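Local structure of DUF1116 domain-containing protein (Enterococcus faecalis, 3CLQ) at residues R20-K25 with T348-P353; N339-M344 with V355-L360; L372-L375 with M379-V382. The protein is of unknown function but belongs to the AllG family, named for a subunit of oxamate carbamoyltransferase, and may have a related role. All coordinates share one frame; numbering follows the deposited sequence.

Interaction 1 of 3, residues R20-K25 with T348-P353; sequences RIIQSK and TTKENP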
ATOM      1  N   ARG B  20     -24.458   8.865  11.259  1.00 49.53           N
ATOM      2  CA  ARG B  20     -23.981   7.762  12.059  1.00 50.61           C
ATOM      3  C   ARG B  20     -22.936   6.993  11.265  1.00 51.53           C
ATOM      4  O   ARG B  20     -21.808   6.836  11.709  1.00 54.31           O
ATOM      5  CB  ARG B  20     -25.103   6.865  12.516  1.00 50.77           C
ATOM      6  CG  ARG B  20     -26.056   7.542  13.474  1.00 51.28           C
ATOM      7  CD  ARG B  20     -26.811   6.503  14.254  1.00 51.13           C
ATOM      8  NE  ARG B  20     -26.853   6.872  15.660  1.00 52.64           N
ATOM      9  CZ  ARG B  20     -26.817   6.018  16.682  1.00 52.41           C
ATOM     10  NH1 ARG B  20     -26.725   4.706  16.486  1.00 52.00           N
ATOM     11  NH2 ARG B  20     -26.873   6.494  17.911  1.00 53.14           N
ATOM     12  N   ILE B  21     -23.291   6.586  10.064  1.00 51.25           N
ATOM     13  CA  ILE B  21     -22.407   5.824   9.212  1.00 50.47           C
ATOM     14  C   ILE B  21     -21.050   6.491   9.084  1.00 51.05           C
ATOM     15  O   ILE B  21     -20.016   5.876   9.348  1.00 51.35           O
ATOM     16  CB  ILE B  21     -23.070   5.668   7.839  1.00 50.30           C
ATOM     17  CG1 ILE B  21     -24.408   4.947   8.003  1.00 49.61           C
ATOM     18  CG2 ILE B  21     -22.148   4.970   6.823  1.00 49.65           C
ATOM     19  CD1 ILE B  21     -25.325   5.036   6.770  1.00 50.23           C
ATOM     20  N   ILE B  22     -21.047   7.762   8.705  1.00 51.53           N
ATOM     21  CA  ILE B  22     -19.780   8.475   8.479  1.00 51.05           C
ATOM     22  C   ILE B  22     -18.948   8.568   9.745  1.00 52.15           C
ATOM     23  O   ILE B  22     -17.729   8.386   9.712  1.00 54.28           O
ATOM     24  CB  ILE B  22     -20.033   9.896   7.939  1.00 50.40           C
ATOM     25  CG1 ILE B  22     -20.415   9.851   6.460  1.00 48.75           C
ATOM     26  CG2 ILE B  22     -18.824  10.815   8.175  1.00 50.03           C
ATOM     27  CD1 ILE B  22     -21.094  11.119   5.989  1.00 47.99           C
ATOM     28  N   GLN B  23     -19.594   8.852  10.870  1.00 51.78           N
ATOM     29  CA  GLN B  23     -18.859   9.027  12.119  1.00 51.50           C
ATOM     30  C   GLN B  23     -18.579   7.754  12.924  1.00 51.94           C
ATOM     31  O   GLN B  23     -17.855   7.807  13.914  1.00 51.53           O
ATOM     32  CB  GLN B  23     -19.572  10.035  12.998  1.00 50.99           C
ATOM     33  CG  GLN B  23     -19.697  11.360  12.331  1.00 50.91           C
ATOM     34  CD  GLN B  23     -20.312  12.404  13.231  1.00 50.80           C
ATOM     35  OE1 GLN B  23     -20.198  13.597  12.965  1.00 51.56           O
ATOM     36  NE2 GLN B  23     -20.965  11.966  14.299  1.00 50.21           N
ATOM     37  N   SER B  24     -19.180   6.628  12.549  1.00 51.70           N
ATOM     38  CA  SER B  24     -18.798   5.373  13.160  1.00 51.46           C
ATOM     39  C   SER B  24     -17.307   5.197  13.039  1.00 52.83           C
ATOM     40  O   SER B  24     -16.699   5.641  12.070  1.00 53.91           O
ATOM     41  CB  SER B  24     -19.462   4.214  12.474  1.00 50.64           C
ATOM     42  OG  SER B  24     -20.828   4.217  12.784  1.00 51.62           O
ATOM     43  N   LYS B  25     -16.720   4.533  14.024  1.00 53.46           N
ATOM     44  CA  LYS B  25     -15.305   4.295  14.014  1.00 54.35           C
ATOM     45  C   LYS B  25     -15.058   2.878  14.490  1.00 53.38           C
ATOM     46  O   LYS B  25     -14.804   2.641  15.659  1.00 52.34           O
ATOM     47  CB  LYS B  25     -14.599   5.317  14.897  1.00 56.63           C
ATOM     48  CG  LYS B  25     -13.377   5.930  14.257  1.00 58.90           C
ATOM     49  CD  LYS B  25     -13.206   7.421  14.623  1.00 59.94           C
ATOM     50  CE  LYS B  25     -12.488   7.620  15.934  1.00 61.28           C
ATOM     51  NZ  LYS B  25     -11.212   6.832  16.056  1.00 62.04           N
ATOM     52  N   THR B 348     -26.360   8.726  -3.597  1.00 55.37           N
ATOM     53  CA  THR B 348     -25.941   8.673  -2.201  1.00 54.63           C
ATOM     54  C   THR B 348     -26.223   9.978  -1.480  1.00 53.93           C
ATOM     55  O   THR B 348     -26.463  10.994  -2.117  1.00 54.25           O
ATOM     56  CB  THR B 348     -24.450   8.340  -2.103  1.00 54.58           C
ATOM     57  OG1 THR B 348     -23.714   9.161  -3.027  1.00 54.59           O
ATOM     58  CG2 THR B 348     -24.218   6.882  -2.434  1.00 54.31           C
ATOM     59  N   THR B 349     -26.184   9.962  -0.155  1.00 53.10           N
ATOM     60  CA  THR B 349     -26.635  11.129   0.608  1.00 53.31           C
ATOM     61  C   THR B 349     -25.598  12.267   0.740  1.00 54.57           C
ATOM     62  O   THR B 349     -25.949  13.446   0.580  1.00 54.05           O
ATOM     63  CB  THR B 349     -27.169  10.725   1.991  1.00 52.51           C
ATOM     64  OG1 THR B 349     -28.062   9.603   1.861  1.00 52.71           O
ATOM     65  CG2 THR B 349     -27.892  11.893   2.633  1.00 51.35           C
ATOM     66  N   LYS B 350     -24.347  11.921   1.056  1.00 55.26           N
ATOM     67  CA  LYS B 350     -23.233  12.895   1.051  1.00 57.34           C
ATOM     68  C   LYS B 350     -21.897  12.171   1.049  1.00 57.01           C
ATOM     69  O   LYS B 350     -21.868  10.962   1.238  1.00 57.33           O
ATOM     70  CB  LYS B 350     -23.298  13.888   2.227  1.00 57.90           C
ATOM     71  CG  LYS B 350     -23.067  13.277   3.606  1.00 58.61           C
ATOM     72  CD  LYS B 350     -22.941  14.349   4.700  1.00 58.46           C
ATOM     73  CE  LYS B 350     -24.283  15.020   4.998  1.00 58.80           C
ATOM     74  NZ  LYS B 350     -24.198  15.847   6.235  1.00 59.43           N
ATOM     75  N   GLU B 351     -20.810  12.907   0.808  1.00 57.13           N
ATOM     76  CA  GLU B 351     -19.439  12.350   0.819  1.00 57.09           C
ATOM     77  C   GLU B 351     -18.946  12.139   2.246  1.00 56.89           C
ATOM     78  O   GLU B 351     -19.127  12.987   3.105  1.00 58.03           O
ATOM     79  CB  GLU B 351     -18.438  13.289   0.123  1.00 56.38           C
ATOM     80  CG  GLU B 351     -18.845  13.791  -1.252  1.00 57.03           C
ATOM     81  CD  GLU B 351     -17.801  14.735  -1.884  1.00 57.68           C
ATOM     82  OE1 GLU B 351     -16.673  14.872  -1.341  1.00 57.07           O
ATOM     83  OE2 GLU B 351     -18.117  15.348  -2.937  1.00 58.62           O
ATOM     84  N   ASN B 352     -18.309  11.008   2.503  1.00 56.66           N
ATOM     85  CA  ASN B 352     -17.619  10.812   3.766  1.00 55.41           C
ATOM     86  C   ASN B 352     -16.259  11.536   3.755  1.00 55.02           C
ATOM     87  O   ASN B 352     -15.341  11.112   3.060  1.00 55.26           O
ATOM     88  CB  ASN B 352     -17.414   9.320   3.969  1.00 54.58           C
ATOM     89  CG  ASN B 352     -16.754   9.007   5.269  1.00 54.81           C
ATOM     90  OD1 ASN B 352     -16.282   9.908   5.968  1.00 56.57           O
ATOM     91  ND2 ASN B 352     -16.712   7.730   5.622  1.00 53.66           N
ATOM     92  N   PRO B 353     -16.113  12.622   4.530  1.00 54.78           N
ATOM     93  CA  PRO B 353     -14.819  13.347   4.494  1.00 54.48           C
ATOM     94  C   PRO B 353     -13.619  12.579   5.102  1.00 55.07           C
ATOM     95  O   PRO B 353     -12.457  12.872   4.790  1.00 56.38           O
ATOM     96  CB  PRO B 353     -15.106  14.632   5.286  1.00 53.39           C
ATOM     97  CG  PRO B 353     -16.238  14.295   6.183  1.00 53.61           C
ATOM     98  CD  PRO B 353     -17.079  13.243   5.459  1.00 54.28           C
TER
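For I22, chi1 of -76° puts CG2 anti to the backbone N and CG1 anti to the carbonyl carbon, and both meet N352. N352 turns its CG anti to its own backbone N, chi1 -178°, and the two side chains run past each other in opposite directions. This is helix-on-strand packing. The last turn of helix 6-23 sits against strand 348-352, an outermost strand of a three-stranded antiparallel sheet. I22 carries the contact, and its CB points at the strand. Its CG1 packs on CB of N352 at 3.9 Å. CG2 approaches the amide oxygen OD1 of N352 at 3.5 Å, a van der Waals touch; that oxygen takes its hydrogen bond from the backbone N of N354. CD1 extends to the aliphatic part of K350, and CG of K350 is 3.8 Å from CD1 of I22. I22 and K350 cross at about a right angle. The K350 chain bends at chi3, and its NZ forms a salt bridge with E15, about two turns earlier on helix 6-23. A charged end is held on the same helix that supplies the isoleucine. A classic beta bulge sets T349 and K350 opposite the single residue T367 of strand 363-369. Just after I22 the helix ends; S24 is the first residue to leave helical geometry, and O of R20 accepts from its N and OG, the OG above the carbonyl plane. No hydrogen bond joins the two segments. The contact finishes at the ring of P353, where CD lies 4.0 Å from CG2 of I22.

Interaction 2 of 3, residues N339-M344 with V355-L360; sequences NYSKEM and VTIPVL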
ATOM      1  N   ASN B 339     -15.377   7.742 -13.767  1.00 66.68           N
ATOM      2  CA  ASN B 339     -16.701   8.230 -14.024  1.00 67.34           C
ATOM      3  C   ASN B 339     -17.778   7.652 -13.121  1.00 67.41           C
ATOM      4  O   ASN B 339     -18.749   8.336 -12.791  1.00 67.25           O
ATOM      5  CB  ASN B 339     -17.036   7.898 -15.461  1.00 69.00           C
ATOM      6  CG  ASN B 339     -17.635   9.054 -16.180  1.00 70.15           C
ATOM      7  OD1 ASN B 339     -17.017   9.623 -17.093  1.00 70.56           O
ATOM      8  ND2 ASN B 339     -18.841   9.443 -15.764  1.00 70.13           N
ATOM      9  N   TYR B 340     -17.613   6.386 -12.744  1.00 67.24           N
ATOM     10  CA  TYR B 340     -18.610   5.663 -11.945  1.00 67.15           C
ATOM     11  C   TYR B 340     -18.662   6.170 -10.502  1.00 66.77           C
ATOM     12  O   TYR B 340     -19.741   6.328  -9.902  1.00 65.96           O
ATOM     13  CB  TYR B 340     -18.309   4.157 -11.945  1.00 68.08           C
ATOM     14  CG  TYR B 340     -19.047   3.326 -12.989  1.00 68.55           C
ATOM     15  CD1 TYR B 340     -20.447   3.380 -13.106  1.00 69.02           C
ATOM     16  CD2 TYR B 340     -18.352   2.450 -13.826  1.00 68.76           C
ATOM     17  CE1 TYR B 340     -21.132   2.606 -14.052  1.00 68.75           C
ATOM     18  CE2 TYR B 340     -19.011   1.672 -14.765  1.00 68.85           C
ATOM     19  CZ  TYR B 340     -20.406   1.751 -14.880  1.00 69.03           C
ATOM     20  OH  TYR B 340     -21.060   0.965 -15.819  1.00 68.61           O
ATOM     21  N   SER B 341     -17.478   6.407  -9.947  1.00 66.33           N
ATOM     22  CA  SER B 341     -17.358   6.918  -8.602  1.00 65.60           C
ATOM     23  C   SER B 341     -18.005   8.290  -8.512  1.00 65.78           C
ATOM     24  O   SER B 341     -18.680   8.566  -7.515  1.00 66.26           O
ATOM     25  CB  SER B 341     -15.899   6.977  -8.180  1.00 65.24           C
ATOM     26  OG  SER B 341     -15.435   5.691  -7.830  1.00 65.10           O
ATOM     27  N   LYS B 342     -17.810   9.133  -9.540  1.00 64.82           N
ATOM     28  CA  LYS B 342     -18.520  10.414  -9.645  1.00 64.45           C
ATOM     29  C   LYS B 342     -20.023  10.189  -9.725  1.00 63.39           C
ATOM     30  O   LYS B 342     -20.788  10.804  -8.996  1.00 62.32           O
ATOM     31  CB  LYS B 342     -18.113  11.178 -10.891  1.00 66.25           C
ATOM     32  CG  LYS B 342     -16.810  11.938 -10.821  1.00 68.59           C
ATOM     33  CD  LYS B 342     -16.581  12.644 -12.181  1.00 70.50           C
ATOM     34  CE  LYS B 342     -15.168  13.241 -12.329  1.00 71.94           C
ATOM     35  NZ  LYS B 342     -14.100  12.242 -12.698  1.00 72.39           N
ATOM     36  N   GLU B 343     -20.440   9.317 -10.634  1.00 62.61           N
ATOM     37  CA  GLU B 343     -21.848   9.026 -10.811  1.00 62.06           C
ATOM     38  C   GLU B 343     -22.531   8.654  -9.501  1.00 61.15           C
ATOM     39  O   GLU B 343     -23.604   9.171  -9.188  1.00 59.47           O
ATOM     40  CB  GLU B 343     -22.023   7.876 -11.794  1.00 63.37           C
ATOM     41  CG  GLU B 343     -21.762   8.214 -13.247  1.00 65.58           C
ATOM     42  CD  GLU B 343     -22.289   7.128 -14.178  1.00 67.27           C
ATOM     43  OE1 GLU B 343     -23.259   6.433 -13.771  1.00 68.33           O
ATOM     44  OE2 GLU B 343     -21.747   6.971 -15.307  1.00 67.80           O
HETATM   45  N   MSE B 344     -21.900   7.752  -8.744  1.00 60.49           N
HETATM   46  CA  MSE B 344     -22.509   7.174  -7.545  1.00 60.01           C
HETATM   47  C   MSE B 344     -23.075   8.197  -6.550  1.00 58.62           C
HETATM   48  O   MSE B 344     -23.852   7.847  -5.666  1.00 58.28           O
HETATM   49  CB  MSE B 344     -21.524   6.230  -6.833  1.00 61.69           C
HETATM   50  CG  MSE B 344     -21.550   4.756  -7.249  1.00 63.73           C
HETATM   51 SE   MSE B 344     -23.215   4.041  -8.083  0.85 68.58          SE
HETATM   52  CE  MSE B 344     -22.714   4.242  -9.967  1.00 67.03           C
ATOM     53  N   VAL B 355     -12.784   9.560   4.558  1.00 52.19           N
ATOM     54  CA  VAL B 355     -12.303   8.536   3.629  1.00 51.83           C
ATOM     55  C   VAL B 355     -12.425   9.059   2.194  1.00 52.27           C
ATOM     56  O   VAL B 355     -13.531   9.226   1.670  1.00 52.51           O
ATOM     57  CB  VAL B 355     -13.127   7.244   3.763  1.00 50.70           C
ATOM     58  CG1 VAL B 355     -12.588   6.138   2.856  1.00 49.52           C
ATOM     59  CG2 VAL B 355     -13.162   6.805   5.189  1.00 49.77           C
ATOM     60  N   THR B 356     -11.298   9.317   1.554  1.00 51.38           N
ATOM     61  CA  THR B 356     -11.324  10.076   0.332  1.00 51.45           C
ATOM     62  C   THR B 356     -10.570   9.405  -0.832  1.00 51.66           C
ATOM     63  O   THR B 356      -9.726   8.547  -0.613  1.00 52.49           O
ATOM     64  CB  THR B 356     -10.740  11.475   0.606  1.00 52.20           C
ATOM     65  OG1 THR B 356      -9.412  11.335   1.110  1.00 51.98           O
ATOM     66  CG2 THR B 356     -11.580  12.216   1.661  1.00 51.57           C
ATOM     67  N   ILE B 357     -10.866   9.815  -2.065  1.00 51.48           N
ATOM     68  CA  ILE B 357     -10.212   9.265  -3.252  1.00 51.32           C
ATOM     69  C   ILE B 357      -9.317  10.279  -3.936  1.00 52.56           C
ATOM     70  O   ILE B 357      -9.790  11.229  -4.558  1.00 52.96           O
ATOM     71  CB  ILE B 357     -11.238   8.832  -4.286  1.00 51.73           C
ATOM     72  CG1 ILE B 357     -12.258   7.852  -3.672  1.00 51.42           C
ATOM     73  CG2 ILE B 357     -10.541   8.222  -5.491  1.00 51.00           C
ATOM     74  CD1 ILE B 357     -13.529   7.823  -4.448  1.00 49.90           C
ATOM     75  N   PRO B 358      -8.004  10.068  -3.858  1.00 53.92           N
ATOM     76  CA  PRO B 358      -7.024  11.039  -4.325  1.00 54.12           C
ATOM     77  C   PRO B 358      -7.255  11.486  -5.775  1.00 54.21           C
ATOM     78  O   PRO B 358      -7.402  12.685  -6.047  1.00 53.84           O
ATOM     79  CB  PRO B 358      -5.717  10.271  -4.204  1.00 54.37           C
ATOM     80  CG  PRO B 358      -5.967   9.345  -3.080  1.00 54.53           C
ATOM     81  CD  PRO B 358      -7.355   8.869  -3.315  1.00 54.53           C
ATOM     82  N   VAL B 359      -7.300  10.538  -6.700  1.00 53.79           N
ATOM     83  CA  VAL B 359      -7.397  10.936  -8.102  1.00 53.78           C
ATOM     84  C   VAL B 359      -8.622  11.836  -8.386  1.00 54.03           C
ATOM     85  O   VAL B 359      -8.590  12.644  -9.297  1.00 53.62           O
ATOM     86  CB  VAL B 359      -7.325   9.725  -9.069  1.00 52.58           C
ATOM     87  CG1 VAL B 359      -8.618   8.953  -9.052  1.00 51.02           C
ATOM     88  CG2 VAL B 359      -6.953  10.193 -10.478  1.00 51.50           C
ATOM     89  N   LEU B 360      -9.689  11.705  -7.604  1.00 54.79           N
ATOM     90  CA  LEU B 360     -10.830  12.626  -7.731  1.00 55.50           C
ATOM     91  C   LEU B 360     -10.705  13.826  -6.779  1.00 56.19           C
ATOM     92  O   LEU B 360     -11.647  14.149  -6.043  1.00 55.62           O
ATOM     93  CB  LEU B 360     -12.138  11.887  -7.464  1.00 54.83           C
ATOM     94  CG  LEU B 360     -12.852  11.213  -8.646  1.00 55.33           C
ATOM     95  CD1 LEU B 360     -12.047  11.245  -9.965  1.00 55.22           C
ATOM     96  CD2 LEU B 360     -13.299   9.812  -8.299  1.00 53.81           C
TER
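L360 reaches the last turns of helix 334-343 with its two methyls divided between two residues: CD2 meets S341 and CD1 meets K342. The contact joins this helix to strand 356-357, an outermost strand of the three-stranded antiparallel sheet, and to the turn after it. The chi2 of L360, 6°, is nearly eclipsed. CD2 of L360 rests on CB of S341 at 3.8 Å. CD1 of L360 lies 3.6 Å from NZ of K342. K342 starts with CG anti to the carbonyl carbon, chi1 -80°, and runs extended until it turns at chi4 (80°). This turn carries the amine to the leucine, although CB of K342 does not point at the other segment. The two side chains meet at a slant. S341 points its CB at the facing segment, and its OG is anti to the carbonyl carbon. That hydroxyl is paired with the backbone O of F318 and the backbone N of A321, so its polar end is tied to the 318-321 loop. I357 also points at the helix, and its CD1 comes to 4.4 Å from OG of S341. I357 packs on M363 of the central strand, and S341 touches the same residue. P358 packs on P324 of the second subunit. No hydrogen bond or salt bridge crosses between the two segments. The contact therefore rests on van der Waals packing: the hydroxyl of S341 is satisfied by F318 and A321, and NZ of K342 makes no polar bond to the facing segment.

Interaction 3 of 3, residues L372-L375 with M379-V382; sequences LKVL and MLPV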
ATOM      1  N   LEU B 372     -34.894   6.365  -2.628  1.00 53.71           N
ATOM      2  CA  LEU B 372     -35.692   7.315  -3.389  1.00 53.68           C
ATOM      3  C   LEU B 372     -34.937   7.809  -4.626  1.00 53.30           C
ATOM      4  O   LEU B 372     -35.499   7.938  -5.706  1.00 52.97           O
ATOM      5  CB  LEU B 372     -36.027   8.494  -2.475  1.00 54.11           C
ATOM      6  CG  LEU B 372     -37.288   9.343  -2.617  1.00 54.56           C
ATOM      7  CD1 LEU B 372     -38.543   8.528  -2.389  1.00 54.46           C
ATOM      8  CD2 LEU B 372     -37.224  10.478  -1.609  1.00 54.44           C
ATOM      9  N   LYS B 373     -33.652   8.086  -4.470  1.00 53.10           N
ATOM     10  CA  LYS B 373     -32.880   8.579  -5.596  1.00 53.06           C
ATOM     11  C   LYS B 373     -32.539   7.467  -6.589  1.00 53.32           C
ATOM     12  O   LYS B 373     -32.410   7.722  -7.792  1.00 54.20           O
ATOM     13  CB  LYS B 373     -31.615   9.302  -5.128  1.00 53.36           C
ATOM     14  CG  LYS B 373     -31.870  10.482  -4.187  1.00 53.23           C
ATOM     15  CD  LYS B 373     -30.568  11.171  -3.815  1.00 53.09           C
ATOM     16  CE  LYS B 373     -30.766  12.155  -2.679  1.00 52.95           C
ATOM     17  NZ  LYS B 373     -29.469  12.483  -2.055  1.00 52.56           N
ATOM     18  N   VAL B 374     -32.403   6.234  -6.112  1.00 52.59           N
ATOM     19  CA  VAL B 374     -32.174   5.147  -7.042  1.00 52.76           C
ATOM     20  C   VAL B 374     -33.344   5.152  -8.026  1.00 54.88           C
ATOM     21  O   VAL B 374     -33.165   5.001  -9.231  1.00 55.76           O
ATOM     22  CB  VAL B 374     -32.038   3.786  -6.325  1.00 51.57           C
ATOM     23  CG1 VAL B 374     -31.871   2.660  -7.344  1.00 50.25           C
ATOM     24  CG2 VAL B 374     -30.856   3.810  -5.351  1.00 49.99           C
ATOM     25  N   LEU B 375     -34.540   5.392  -7.499  1.00 56.42           N
ATOM     26  CA  LEU B 375     -35.766   5.330  -8.262  1.00 56.92           C
ATOM     27  C   LEU B 375     -35.950   6.479  -9.237  1.00 57.95           C
ATOM     28  O   LEU B 375     -36.405   6.279 -10.370  1.00 58.08           O
ATOM     29  CB  LEU B 375     -36.960   5.279  -7.311  1.00 57.49           C
ATOM     30  CG  LEU B 375     -37.897   4.068  -7.334  1.00 58.25           C
ATOM     31  CD1 LEU B 375     -37.164   2.768  -7.677  1.00 58.61           C
ATOM     32  CD2 LEU B 375     -38.612   3.958  -5.997  1.00 58.54           C
HETATM   33  N   MSE B 379     -30.868   5.067 -11.927  1.00 59.61           N
HETATM   34  CA  MSE B 379     -29.511   4.547 -11.833  1.00 61.03           C
HETATM   35  C   MSE B 379     -29.308   3.594 -10.649  1.00 60.14           C
HETATM   36  O   MSE B 379     -29.567   3.960  -9.496  1.00 60.19           O
HETATM   37  CB  MSE B 379     -28.557   5.725 -11.711  1.00 61.02           C
HETATM   38  CG  MSE B 379     -27.122   5.366 -11.677  1.00 62.40           C
HETATM   39 SE   MSE B 379     -26.058   6.981 -11.320  0.55 65.00          SE
HETATM   40  CE  MSE B 379     -25.488   6.589  -9.520  1.00 63.51           C
ATOM     41  N   LEU B 380     -28.835   2.379 -10.922  1.00 59.31           N
ATOM     42  CA  LEU B 380     -28.596   1.396  -9.847  1.00 58.76           C
ATOM     43  C   LEU B 380     -27.174   1.416  -9.276  1.00 58.48           C
ATOM     44  O   LEU B 380     -26.217   1.780  -9.971  1.00 58.85           O
ATOM     45  CB  LEU B 380     -28.904  -0.020 -10.339  1.00 59.12           C
ATOM     46  CG  LEU B 380     -30.334  -0.583 -10.348  1.00 59.14           C
ATOM     47  CD1 LEU B 380     -31.410   0.506 -10.438  1.00 59.09           C
ATOM     48  CD2 LEU B 380     -30.491  -1.609 -11.481  1.00 58.65           C
ATOM     49  N   PRO B 381     -27.022   1.024  -8.000  1.00 57.95           N
ATOM     50  CA  PRO B 381     -25.697   0.789  -7.451  1.00 57.74           C
ATOM     51  C   PRO B 381     -24.878  -0.114  -8.360  1.00 57.87           C
ATOM     52  O   PRO B 381     -25.366  -1.121  -8.847  1.00 58.06           O
ATOM     53  CB  PRO B 381     -26.000   0.050  -6.155  1.00 57.37           C
ATOM     54  CG  PRO B 381     -27.263   0.621  -5.726  1.00 57.21           C
ATOM     55  CD  PRO B 381     -28.062   0.792  -6.989  1.00 57.51           C
ATOM     56  N   VAL B 382     -23.643   0.271  -8.607  1.00 58.12           N
ATOM     57  CA  VAL B 382     -22.732  -0.560  -9.362  1.00 58.00           C
ATOM     58  C   VAL B 382     -21.920  -1.325  -8.347  1.00 57.94           C
ATOM     59  O   VAL B 382     -21.399  -0.732  -7.411  1.00 58.04           O
ATOM     60  CB  VAL B 382     -21.757   0.303 -10.172  1.00 58.11           C
ATOM     61  CG1 VAL B 382     -20.666   0.894  -9.253  1.00 57.18           C
ATOM     62  CG2 VAL B 382     -21.133  -0.508 -11.263  1.00 58.17           C
TER
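V374 lies crosswise to L380: the two side chains meet at about a right angle, and the touch is made by one methyl from each. CG1 of V374 is 3.8 Å from CD1 of L380. The valine sits on helix 371-377. The leucine is in the loop that follows, before strand 383-388. This is a local turn-back, in which the chain leaving a short helix folds against the helix it has just left. The valine has chi1 177°, which puts CG1 anti to the backbone N and beside the carbonyl carbon. From there CG1 serves three residues. Besides the leucine, it comes within 3.4 Å of the backbone O of M379, and CD of P381 lies 4.3 Å from CG1 of V374. L380 first points its CB away from the helix. Its CG is anti to the carbonyl carbon, and CD1 then returns towards the valine. M379, a selenomethionine, lends its carbonyl to the contact, while its side chain leads off to M344 and I347. CD of P381 is the ring atom nearest the valine, and P381 also packs on I347. V374 itself touches I347 and, on helix 407-419, F409. The valine is thus shared between the loop, the residue before strand 348-352 and the C-terminal helix. T377 completes the turn: its OG1 hydrogen-bonds both O of K373 and N of M379. It links the helix backbone to the loop. Between the two segments no hydrogen bond forms. The chemistry implies a van der Waals contact: one methyl packs on two apolar side chains and touches the carbonyl O of M379, without a polar bond.

From the N terminus, interaction 1 opens at the end of helix 6-23 and closes 323 residues later on strand 348-352, a very long loop. Interaction 2 opens inside that loop, at helix 334-343, and closes beyond it at 355-360, so the two contacts cross. Both reach the same three-stranded sheet. Interaction 3 follows in series and closes a short loop after helix 371-377. The three centres lie about 15 to 18 Å apart. Interactions 2 and 3 touch where M379 packs on E343 and M344, and NZ of K373 makes a weak hydrogen bond to O of T348 of interaction 1. Together they tie helices 6-23, 334-343 and 371-377 to the sheet.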